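Local coordinates for VapB family protein (Caulobacter crescentus, PDB 5K8J), which is the antitoxin of a type II toxin-antitoxin pair, inhibiting its partner PIN-domain ribonuclease VapC and probably binding operator DNA through its N-terminal domain, at residues 36-41 with 49-54. Residues are numbered along the deposited sequence; the frame is centred on the assembly and turned at random.
Sequences ELTLIR and YPSKGS
T38 and Y49 form an antiparallel hydrogen-bonded pair, T38 N giving to Y49 O at 2.8 Å and Y49 N to T38 O at 3.1 Å, and the next pair, L37 with P50, is non-hydrogen-bonded. One step further S51 N donates to E36 O at 2.9 Å, approaching from above the carbonyl plane. The same oxygen also accepts from a water that bridges to S51 O, so E36 O accepts two hydrogen bonds. The side chains of T38 and Y49 lie side by side on one face of the sheet. CB of T38 sits over one face of the Y49 ring, offset toward its rim and 4.1 Å from the centroid, a CH-pi contact. Y49 CG lies between the backbone N and the carbonyl carbon (chi1 57°), which starts the ring off alongside T38. CG2 of T38 touches Y49 OH at 3.5 Å, while I40 CD1 meets the ring's edge near its plane, 4.1 Å from CE2. The two segments belong to the hairpin of strands 37-42 and 45-50, consistent with the swapped-hairpin AbrB-type N-terminal domain found in one class of VapB antitoxins; strand 37-42 also pairs antiparallel with a strand of a second copy of this protein, carrying the sheet across the dimer. On the other branch of T38, OG1 lies anti to the carbonyl carbon (chi1 -70°) and shares a 2.7 Å hydrogen bond with S51 OG. CG of E36 packs against that same serine, 3.7 Å from OG. The side chains of L37 and P50 diverge, yet both touch F31. I40 packs on A30 and Y49 on P67 of the VapC chain, and S54 N-caps helix 55-64.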
ATOM      1  N   GLU A  36      25.768  -7.814 -11.695  1.00 31.79           N
ATOM      2  CA  GLU A  36      25.779  -9.173 -11.177  1.00 23.56           C
ATOM      3  C   GLU A  36      25.012  -9.205  -9.863  1.00 20.43           C
ATOM      4  O   GLU A  36      25.191  -8.331  -9.011  1.00 22.54           O
ATOM      5  CB  GLU A  36      27.208  -9.656 -10.978  1.00 30.50           C
ATOM      6  CG  GLU A  36      27.294 -11.121 -10.586  1.00 47.20           C
ATOM      7  CD  GLU A  36      28.607 -11.740 -10.996  1.00 66.42           C
ATOM      8  OE1 GLU A  36      29.629 -11.018 -10.984  1.00 73.74           O
ATOM      9  OE2 GLU A  36      28.612 -12.939 -11.344  1.00 73.48           O
ATOM     10  N   LEU A  37      24.128 -10.192  -9.725  1.00 21.61           N
ATOM     11  CA  LEU A  37      23.279 -10.336  -8.552  1.00 19.41           C
ATOM     12  C   LEU A  37      23.617 -11.622  -7.826  1.00 19.70           C
ATOM     13  O   LEU A  37      24.002 -12.629  -8.436  1.00 22.21           O
ATOM     14  CB  LEU A  37      21.793 -10.371  -8.925  1.00 19.29           C
ATOM     15  CG  LEU A  37      21.314  -9.155  -9.722  1.00 23.99           C
ATOM     16  CD1 LEU A  37      19.892  -9.365 -10.196  1.00 28.55           C
ATOM     17  CD2 LEU A  37      21.407  -7.926  -8.916  1.00 22.02           C
ATOM     18  N   THR A  38      23.466 -11.559  -6.513  1.00 20.42           N
ATOM     19  CA  THR A  38      23.450 -12.721  -5.648  1.00 19.07           C
ATOM     20  C   THR A  38      21.993 -13.040  -5.302  1.00 18.53           C
ATOM     21  O   THR A  38      21.218 -12.143  -4.955  1.00 17.91           O
ATOM     22  CB  THR A  38      24.267 -12.443  -4.384  1.00 24.28           C
ATOM     23  OG1 THR A  38      25.661 -12.370  -4.732  1.00 27.25           O
ATOM     24  CG2 THR A  38      24.070 -13.540  -3.379  1.00 24.19           C
ATOM     25  N   LEU A  39      21.630 -14.309  -5.418  1.00 19.02           N
ATOM     26  CA  LEU A  39      20.284 -14.809  -5.164  1.00 20.18           C
ATOM     27  C   LEU A  39      20.392 -15.882  -4.094  1.00 18.83           C
ATOM     28  O   LEU A  39      21.067 -16.892  -4.294  1.00 22.02           O
ATOM     29  CB  LEU A  39      19.663 -15.402  -6.429  1.00 23.61           C
ATOM     30  CG  LEU A  39      19.488 -14.448  -7.614  1.00 26.96           C
ATOM     31  CD1 LEU A  39      20.738 -14.398  -8.457  1.00 24.02           C
ATOM     32  CD2 LEU A  39      18.303 -14.925  -8.453  1.00 33.96           C
ATOM     33  N   ILE A  40      19.717 -15.676  -2.970  1.00 17.96           N
ATOM     34  CA  ILE A  40      19.800 -16.625  -1.870  1.00 18.04           C
ATOM     35  C   ILE A  40      18.404 -16.960  -1.384  1.00 17.67           C
ATOM     36  O   ILE A  40      17.627 -16.057  -1.041  1.00 16.80           O
ATOM     37  CB  ILE A  40      20.638 -16.079  -0.698  1.00 21.21           C
ATOM     38  CG1 ILE A  40      22.011 -15.630  -1.184  1.00 31.62           C
ATOM     39  CG2 ILE A  40      20.798 -17.172   0.360  1.00 26.33           C
ATOM     40  CD1 ILE A  40      22.874 -14.981  -0.090  1.00 31.19           C
ATOM     41  N   ARG A  41      18.109 -18.253  -1.320  1.00 18.38           N
ATOM     42  CA  ARG A  41      16.828 -18.731  -0.818  1.00 18.77           C
ATOM     43  C   ARG A  41      16.978 -19.314   0.582  1.00 21.60           C
ATOM     44  O   ARG A  41      17.887 -20.106   0.842  1.00 23.76           O
ATOM     45  CB  ARG A  41      16.241 -19.781  -1.741  1.00 20.05           C
ATOM     46  CG  ARG A  41      14.872 -20.282  -1.242  1.00 25.08           C
ATOM     47  CD  ARG A  41      14.308 -21.364  -2.153  1.00 30.71           C
ATOM     48  NE  ARG A  41      15.212 -22.507  -2.299  1.00 29.31           N
ATOM     49  CZ  ARG A  41      15.315 -23.518  -1.434  1.00 38.27           C
ATOM     50  NH1 ARG A  41      14.576 -23.557  -0.336  1.00 31.23           N
ATOM     51  NH2 ARG A  41      16.174 -24.500  -1.667  1.00 49.08           N
ATOM     52  N   TYR A  49      20.374  -9.285  -4.301  1.00 15.49           N
ATOM     53  CA  TYR A  49      21.078  -8.024  -4.088  1.00 15.72           C
ATOM     54  C   TYR A  49      22.335  -8.026  -4.951  1.00 17.76           C
ATOM     55  O   TYR A  49      22.747  -9.074  -5.462  1.00 18.64           O
ATOM     56  CB  TYR A  49      21.423  -7.804  -2.601  1.00 18.12           C
ATOM     57  CG  TYR A  49      22.247  -8.876  -1.973  1.00 18.52           C
ATOM     58  CD1 TYR A  49      23.642  -8.812  -2.016  1.00 20.93           C
ATOM     59  CD2 TYR A  49      21.662  -9.963  -1.356  1.00 20.16           C
ATOM     60  CE1 TYR A  49      24.428  -9.813  -1.469  1.00 25.48           C
ATOM     61  CE2 TYR A  49      22.448 -10.977  -0.796  1.00 25.32           C
ATOM     62  CZ  TYR A  49      23.825 -10.879  -0.847  1.00 29.72           C
ATOM     63  OH  TYR A  49      24.619 -11.861  -0.305  1.00 34.85           O
ATOM     64  N   PRO A  50      22.972  -6.870  -5.125  1.00 20.72           N
ATOM     65  CA  PRO A  50      24.147  -6.802  -6.008  1.00 25.00           C
ATOM     66  C   PRO A  50      25.319  -7.569  -5.417  1.00 22.82           C
ATOM     67  O   PRO A  50      25.647  -7.408  -4.240  1.00 23.58           O
ATOM     68  CB  PRO A  50      24.443  -5.301  -6.083  1.00 23.99           C
ATOM     69  CG  PRO A  50      23.148  -4.655  -5.793  1.00 29.85           C
ATOM     70  CD  PRO A  50      22.507  -5.525  -4.746  1.00 23.97           C
ATOM     71  N   SER A  51      25.950  -8.405  -6.243  1.00 23.85           N
ATOM     72  CA  SER A  51      27.148  -9.126  -5.824  1.00 25.09           C
ATOM     73  C   SER A  51      28.314  -8.147  -5.686  1.00 26.43           C
ATOM     74  O   SER A  51      28.752  -7.552  -6.677  1.00 29.69           O
ATOM     75  CB  SER A  51      27.499 -10.211  -6.841  1.00 26.19           C
ATOM     76  OG  SER A  51      26.442 -11.128  -7.011  1.00 36.33           O
ATOM     77  N   LYS A  52      28.825  -7.983  -4.464  1.00 29.76           N
ATOM     78  CA  LYS A  52      29.892  -7.022  -4.206  1.00 31.39           C
ATOM     79  C   LYS A  52      30.992  -7.628  -3.349  1.00 35.17           C
ATOM     80  O   LYS A  52      31.776  -6.899  -2.735  1.00 44.46           O
ATOM     81  CB  LYS A  52      29.329  -5.769  -3.541  1.00 25.24           C
ATOM     82  CG  LYS A  52      28.382  -4.969  -4.439  1.00 27.43           C
ATOM     83  CD  LYS A  52      29.102  -4.003  -5.344  1.00 38.61           C
ATOM     84  CE  LYS A  52      29.705  -2.841  -4.542  1.00 61.84           C
ATOM     85  NZ  LYS A  52      28.685  -1.921  -3.956  1.00 75.44           N
ATOM     86  N   GLY A  53      31.062  -8.944  -3.300  1.00 29.17           N
ATOM     87  CA  GLY A  53      32.016  -9.626  -2.461  1.00 31.17           C
ATOM     88  C   GLY A  53      31.293 -10.511  -1.481  1.00 28.47           C
ATOM     89  O   GLY A  53      30.132 -10.264  -1.159  1.00 31.92           O
ATOM     90  N   SER A  54      31.965 -11.545  -1.013  1.00 30.11           N
ATOM     91  CA  SER A  54      31.387 -12.473  -0.057  1.00 34.03           C
ATOM     92  C   SER A  54      31.636 -12.019   1.375  1.00 33.28           C
ATOM     93  O   SER A  54      32.496 -11.179   1.650  1.00 31.34           O
ATOM     94  CB  SER A  54      31.979 -13.859  -0.256  1.00 34.57           C
ATOM     95  OG  SER A  54      33.355 -13.864   0.058  1.00 37.64           O
TER
HETATM   96  O   HOH W   1      27.246  -6.433  -8.705  1.00 32.44           O